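PDB 5IPW: oligopeptide ABC transporter, periplasmic oligopeptide-binding protein, putative from Thermotoga maritima MSB8, which probably binds oligopeptides in the periplasm as the solute-binding component of an ABC transporter that imports them. Local coordinates for residues 77-91 against 611-625. Numbering follows the deposited sequence.
Sequences SKLIEVKLAFWDKEG and FLVTDDVLRTPLNAM
K78, near the end of helix 73-80, stretches its extended chain across R619; CE lies over one guanidinium face, and K78 NZ bridges to D616 OD2 at 2.7 Å, on the anti side of the carboxylate. Next to it, L79 CD2 packs on the ring of P621, which follows a cis peptide bond. E81 meets the same guanidinium edge-on, the two planes 14° apart: R619 NE gives a nearly straight bond (170°) to the syn lone pair of E81 OE1. K83 NZ reaches E81 OE1 from above the carboxylate plane, so two donors grip that oxygen, while K83 CE rests on L622 CD2. M625 CE sits over the centre of one F86 face, 3.5 Å from the centroid, in a Met-aromatic contact; K83 CB lies toward the rim of the opposite face. W87 NE1 donates to V617 O (2.9 Å), and L618 CD2 covers the pyrrole face. Fully extended from a chi1 of 179°, K89 passes L612 CD1 and sets NZ 2.9 Å from F611 O. G91 CA touches L618 CD2, and G91 N donates to D88 OD1, an Asx motif. Edge strand 85-87 of an antiparallel sheet thus meets the type I turn D616-R619 and 3-10 segment 622-624, beyond edge strand 613-614 of a mixed sheet, in this family 5 extracellular solute-binding protein.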
loop_
_atom_site.group_PDB
_atom_site.type_symbol
_atom_site.label_atom_id
_atom_site.label_comp_id
_atom_site.label_asym_id
_atom_site.label_seq_id
_atom_site.Cartn_x
_atom_site.Cartn_y
_atom_site.Cartn_z
ATOM N N SER A 77 7.935 7.874 9.487
ATOM C CA SER A 77 7.795 8.350 8.112
ATOM C C SER A 77 6.337 8.403 7.659
ATOM O O SER A 77 5.915 9.385 7.064
ATOM C CB SER A 77 8.576 7.477 7.133
ATOM O OG SER A 77 8.371 7.940 5.807
ATOM N N LYS A 78 5.577 7.357 7.967
ATOM C CA LYS A 78 4.186 7.268 7.543
ATOM C C LYS A 78 3.225 8.181 8.316
ATOM O O LYS A 78 2.072 8.323 7.923
ATOM C CB LYS A 78 3.720 5.821 7.600
ATOM C CG LYS A 78 4.358 4.982 6.513
ATOM C CD LYS A 78 4.112 3.501 6.718
ATOM C CE LYS A 78 4.593 2.696 5.523
ATOM N NZ LYS A 78 4.634 1.235 5.811
ATOM N N LEU A 79 3.691 8.794 9.402
ATOM C CA LEU A 79 2.959 9.892 10.042
ATOM C C LEU A 79 3.248 11.220 9.370
ATOM O O LEU A 79 2.408 12.113 9.359
ATOM C CB LEU A 79 3.351 10.035 11.514
ATOM C CG LEU A 79 2.987 8.886 12.444
ATOM C CD1 LEU A 79 3.302 9.285 13.878
ATOM C CD2 LEU A 79 1.522 8.512 12.299
ATOM N N ILE A 80 4.444 11.315 8.807
ATOM C CA ILE A 80 5.121 12.574 8.581
ATOM C C ILE A 80 5.194 12.934 7.091
ATOM O O ILE A 80 5.502 14.066 6.730
ATOM C CB ILE A 80 6.524 12.467 9.247
ATOM C CG1 ILE A 80 6.683 13.551 10.285
ATOM C CG2 ILE A 80 7.694 12.407 8.256
ATOM C CD1 ILE A 80 5.852 13.250 11.507
ATOM N N GLU A 81 4.867 11.972 6.239
ATOM C CA GLU A 81 5.094 12.085 4.808
ATOM C C GLU A 81 4.183 13.089 4.132
ATOM O O GLU A 81 3.023 13.256 4.502
ATOM C CB GLU A 81 4.934 10.718 4.131
ATOM C CG GLU A 81 6.226 9.923 4.060
ATOM C CD GLU A 81 5.989 8.460 3.760
ATOM O OE1 GLU A 81 5.115 8.141 2.919
ATOM O OE2 GLU A 81 6.678 7.625 4.380
ATOM N N VAL A 82 4.732 13.750 3.122
ATOM C CA VAL A 82 3.966 14.671 2.291
ATOM C C VAL A 82 4.240 14.377 0.822
ATOM O O VAL A 82 5.333 13.950 0.450
ATOM C CB VAL A 82 4.272 16.154 2.616
ATOM C CG1 VAL A 82 3.823 16.492 4.030
ATOM C CG2 VAL A 82 5.750 16.477 2.428
ATOM N N LYS A 83 3.228 14.615 -0.002
ATOM C CA LYS A 83 3.261 14.254 -1.414
ATOM C C LYS A 83 2.905 15.473 -2.251
ATOM O O LYS A 83 2.273 16.403 -1.751
ATOM C CB LYS A 83 2.251 13.125 -1.681
ATOM C CG LYS A 83 2.297 11.993 -0.662
ATOM C CD LYS A 83 3.610 11.226 -0.732
ATOM C CE LYS A 83 3.697 10.162 0.347
ATOM N NZ LYS A 83 5.060 9.559 0.403
ATOM N N LEU A 84 3.304 15.468 -3.522
ATOM C CA LEU A 84 2.839 16.483 -4.461
ATOM C C LEU A 84 1.342 16.335 -4.581
ATOM O O LEU A 84 0.602 17.312 -4.616
ATOM C CB LEU A 84 3.485 16.304 -5.829
ATOM C CG LEU A 84 4.966 16.666 -5.908
ATOM C CD1 LEU A 84 5.518 16.353 -7.288
ATOM C CD2 LEU A 84 5.184 18.133 -5.584
ATOM N N ALA A 85 0.904 15.091 -4.637
ATOM C CA ALA A 85 -0.505 14.789 -4.615
ATOM C C ALA A 85 -0.700 13.515 -3.819
ATOM O O ALA A 85 0.008 12.530 -4.028
ATOM C CB ALA A 85 -1.026 14.624 -6.030
ATOM N N PHE A 86 -1.652 13.547 -2.897
ATOM C CA PHE A 86 -1.906 12.413 -2.023
ATOM C C PHE A 86 -2.859 11.448 -2.684
ATOM O O PHE A 86 -3.605 11.814 -3.603
ATOM C CB PHE A 86 -2.521 12.869 -0.701
ATOM C CG PHE A 86 -1.584 13.656 0.162
ATOM C CD1 PHE A 86 -0.704 13.014 1.017
ATOM C CD2 PHE A 86 -1.588 15.036 0.133
ATOM C CE1 PHE A 86 0.159 13.732 1.821
ATOM C CE2 PHE A 86 -0.726 15.762 0.939
ATOM C CZ PHE A 86 0.150 15.106 1.782
ATOM N N TRP A 87 -2.836 10.213 -2.197
ATOM C CA TRP A 87 -3.942 9.301 -2.427
ATOM C C TRP A 87 -5.176 9.953 -1.824
ATOM O O TRP A 87 -5.079 10.702 -0.856
ATOM C CB TRP A 87 -3.725 7.958 -1.706
ATOM C CG TRP A 87 -2.689 7.041 -2.274
ATOM C CD1 TRP A 87 -1.632 6.503 -1.607
ATOM C CD2 TRP A 87 -2.629 6.522 -3.608
ATOM N NE1 TRP A 87 -0.908 5.684 -2.440
ATOM C CE2 TRP A 87 -1.496 5.681 -3.678
ATOM C CE3 TRP A 87 -3.420 6.685 -4.752
ATOM C CZ2 TRP A 87 -1.132 5.008 -4.847
ATOM C CZ3 TRP A 87 -3.057 6.017 -5.915
ATOM C CH2 TRP A 87 -1.923 5.191 -5.954
ATOM N N ASP A 88 -6.341 9.663 -2.373
ATOM C CA ASP A 88 -7.552 9.840 -1.594
ATOM C C ASP A 88 -7.553 8.732 -0.529
ATOM O O ASP A 88 -6.612 7.931 -0.442
ATOM C CB ASP A 88 -8.790 9.761 -2.475
ATOM C CG ASP A 88 -9.096 8.356 -2.923
ATOM O OD1 ASP A 88 -8.151 7.564 -3.135
ATOM O OD2 ASP A 88 -10.293 8.044 -3.066
ATOM N N LYS A 89 -8.603 8.678 0.280
ATOM C CA LYS A 89 -8.676 7.682 1.352
ATOM C C LYS A 89 -8.692 6.230 0.828
ATOM O O LYS A 89 -8.065 5.357 1.431
ATOM C CB LYS A 89 -9.903 7.950 2.227
ATOM C CG LYS A 89 -10.105 6.959 3.355
ATOM C CD LYS A 89 -11.481 7.108 3.976
ATOM C CE LYS A 89 -11.768 5.954 4.915
ATOM N NZ LYS A 89 -13.069 6.121 5.612
ATOM N N GLU A 90 -9.401 5.973 -0.278
ATOM C CA GLU A 90 -9.558 4.596 -0.793
ATOM C C GLU A 90 -8.314 4.078 -1.547
ATOM O O GLU A 90 -7.924 2.913 -1.387
ATOM C CB GLU A 90 -10.846 4.458 -1.639
ATOM C CG GLU A 90 -10.751 4.857 -3.113
ATOM C CD GLU A 90 -12.059 4.653 -3.871
ATOM O OE1 GLU A 90 -12.226 5.254 -4.956
ATOM O OE2 GLU A 90 -12.922 3.889 -3.390
ATOM N N GLY A 91 -7.712 4.942 -2.366
ATOM C CA GLY A 91 -6.424 4.663 -3.003
ATOM C C GLY A 91 -6.426 4.547 -4.518
ATOM O O GLY A 91 -5.551 3.892 -5.079
ATOM N N PHE A 611 -13.660 3.661 9.520
ATOM C CA PHE A 611 -13.256 2.567 8.638
ATOM C C PHE A 611 -12.072 3.002 7.783
ATOM O O PHE A 611 -11.932 4.177 7.444
ATOM C CB PHE A 611 -14.423 2.147 7.736
ATOM C CG PHE A 611 -15.692 1.838 8.488
ATOM C CD1 PHE A 611 -15.863 0.612 9.128
ATOM C CD2 PHE A 611 -16.718 2.778 8.562
ATOM C CE1 PHE A 611 -17.031 0.328 9.820
ATOM C CE2 PHE A 611 -17.888 2.500 9.252
ATOM C CZ PHE A 611 -18.042 1.274 9.885
ATOM N N LEU A 612 -11.229 2.039 7.438
ATOM C CA LEU A 612 -10.052 2.292 6.626
ATOM C C LEU A 612 -9.481 0.965 6.151
ATOM O O LEU A 612 -9.551 -0.041 6.855
ATOM C CB LEU A 612 -8.987 3.039 7.434
ATOM C CG LEU A 612 -7.867 3.732 6.656
ATOM C CD1 LEU A 612 -8.357 5.041 6.076
ATOM C CD2 LEU A 612 -6.677 4.000 7.560
ATOM N N VAL A 613 -8.908 0.967 4.954
ATOM C CA VAL A 613 -8.166 -0.197 4.466
ATOM C C VAL A 613 -6.688 0.149 4.604
ATOM O O VAL A 613 -6.271 1.272 4.318
ATOM C CB VAL A 613 -8.609 -0.672 3.039
ATOM C CG1 VAL A 613 -9.718 0.198 2.457
ATOM C CG2 VAL A 613 -7.445 -0.795 2.063
ATOM N N THR A 614 -5.910 -0.816 5.080
ATOM C CA THR A 614 -4.524 -0.575 5.443
ATOM C C THR A 614 -3.595 -1.380 4.556
ATOM O O THR A 614 -3.832 -2.563 4.326
ATOM C CB THR A 614 -4.274 -0.959 6.907
ATOM O OG1 THR A 614 -4.394 -2.377 7.058
ATOM C CG2 THR A 614 -5.277 -0.276 7.806
ATOM N N ASP A 615 -2.538 -0.731 4.075
ATOM C CA ASP A 615 -1.579 -1.330 3.146
ATOM C C ASP A 615 -0.351 -0.411 3.087
ATOM O O ASP A 615 -0.468 0.787 3.340
ATOM C CB ASP A 615 -2.215 -1.476 1.748
ATOM C CG ASP A 615 -1.646 -2.654 0.939
ATOM O OD1 ASP A 615 -0.767 -3.388 1.449
ATOM O OD2 ASP A 615 -2.090 -2.845 -0.222
ATOM N N ASP A 616 0.818 -0.959 2.766
ATOM C CA ASP A 616 2.042 -0.144 2.683
ATOM C C ASP A 616 1.980 0.833 1.500
ATOM O O ASP A 616 2.474 1.954 1.591
ATOM C CB ASP A 616 3.298 -1.028 2.600
ATOM C CG ASP A 616 4.584 -0.215 2.401
ATOM O OD1 ASP A 616 4.919 0.114 1.238
ATOM O OD2 ASP A 616 5.270 0.086 3.403
ATOM N N VAL A 617 1.369 0.405 0.405
ATOM C CA VAL A 617 1.171 1.256 -0.769
ATOM C C VAL A 617 0.380 2.531 -0.466
ATOM O O VAL A 617 0.619 3.568 -1.082
ATOM C CB VAL A 617 0.502 0.473 -1.927
ATOM C CG1 VAL A 617 -0.800 -0.186 -1.478
ATOM C CG2 VAL A 617 0.258 1.367 -3.135
ATOM N N LEU A 618 -0.554 2.462 0.479
ATOM C CA LEU A 618 -1.331 3.638 0.880
ATOM C C LEU A 618 -0.668 4.411 2.023
ATOM O O LEU A 618 -1.222 5.390 2.532
ATOM C CB LEU A 618 -2.742 3.226 1.289
ATOM C CG LEU A 618 -3.568 2.450 0.264
ATOM C CD1 LEU A 618 -4.887 2.020 0.889
ATOM C CD2 LEU A 618 -3.815 3.275 -0.989
ATOM N N ARG A 619 0.516 3.963 2.425
ATOM C CA ARG A 619 1.327 4.644 3.440
ATOM C C ARG A 619 0.620 4.713 4.792
ATOM O O ARG A 619 0.879 5.613 5.578
ATOM C CB ARG A 619 1.713 6.058 2.965
ATOM C CG ARG A 619 2.204 6.157 1.522
ATOM C CD ARG A 619 3.347 5.202 1.226
ATOM N NE ARG A 619 4.497 5.475 2.080
ATOM C CZ ARG A 619 5.407 4.580 2.457
ATOM N NH1 ARG A 619 5.327 3.313 2.072
ATOM N NH2 ARG A 619 6.405 4.958 3.239
ATOM N N THR A 620 -0.260 3.753 5.063
ATOM C CA THR A 620 -1.061 3.777 6.279
ATOM C C THR A 620 -0.147 4.009 7.482
ATOM O O THR A 620 0.903 3.393 7.571
ATOM C CB THR A 620 -1.873 2.476 6.427
ATOM O OG1 THR A 620 -2.784 2.361 5.326
ATOM C CG2 THR A 620 -2.678 2.464 7.707
ATOM N N PRO A 621 -0.534 4.913 8.404
ATOM C CA PRO A 621 -1.795 5.640 8.510
ATOM C C PRO A 621 -1.885 6.976 7.767
ATOM O O PRO A 621 -2.841 7.707 7.997
ATOM C CB PRO A 621 -1.896 5.891 10.013
ATOM C CG PRO A 621 -0.483 6.160 10.407
ATOM C CD PRO A 621 0.366 5.269 9.521
ATOM N N LEU A 622 -0.947 7.299 6.880
ATOM C CA LEU A 622 -1.053 8.546 6.091
ATOM C C LEU A 622 -2.383 8.628 5.353
ATOM O O LEU A 622 -2.953 9.695 5.144
ATOM C CB LEU A 622 0.075 8.643 5.071
ATOM C CG LEU A 622 0.122 9.951 4.281
ATOM C CD1 LEU A 622 0.423 11.116 5.210
ATOM C CD2 LEU A 622 1.154 9.868 3.172
ATOM N N ASN A 623 -2.837 7.464 4.939
ATOM C CA ASN A 623 -4.142 7.239 4.356
ATOM C C ASN A 623 -5.312 7.843 5.174
ATOM O O ASN A 623 -6.326 8.231 4.615
ATOM C CB ASN A 623 -4.284 5.710 4.245
ATOM C CG ASN A 623 -5.528 5.292 3.537
ATOM O OD1 ASN A 623 -6.125 6.076 2.792
ATOM N ND2 ASN A 623 -5.940 4.050 3.757
ATOM N N ALA A 624 -5.166 7.891 6.498
ATOM C CA ALA A 624 -6.151 8.507 7.390
ATOM C C ALA A 624 -5.972 10.020 7.535
ATOM O O ALA A 624 -6.814 10.694 8.132
ATOM C CB ALA A 624 -6.067 7.855 8.762
ATOM N N MET A 625 -4.854 10.526 7.024
ATOM C CA MET A 625 -4.516 11.946 7.005
ATOM C C MET A 625 -4.302 12.539 8.393
ATOM O O MET A 625 -5.066 13.388 8.839
ATOM C CB MET A 625 -5.559 12.748 6.198
ATOM C CG MET A 625 -4.946 13.864 5.351
ATOM S SD MET A 625 -3.554 13.279 4.350
ATOM C CE MET A 625 -2.957 14.803 3.642
HETATM O O HOH W 1 -14.702 6.334 8.233
#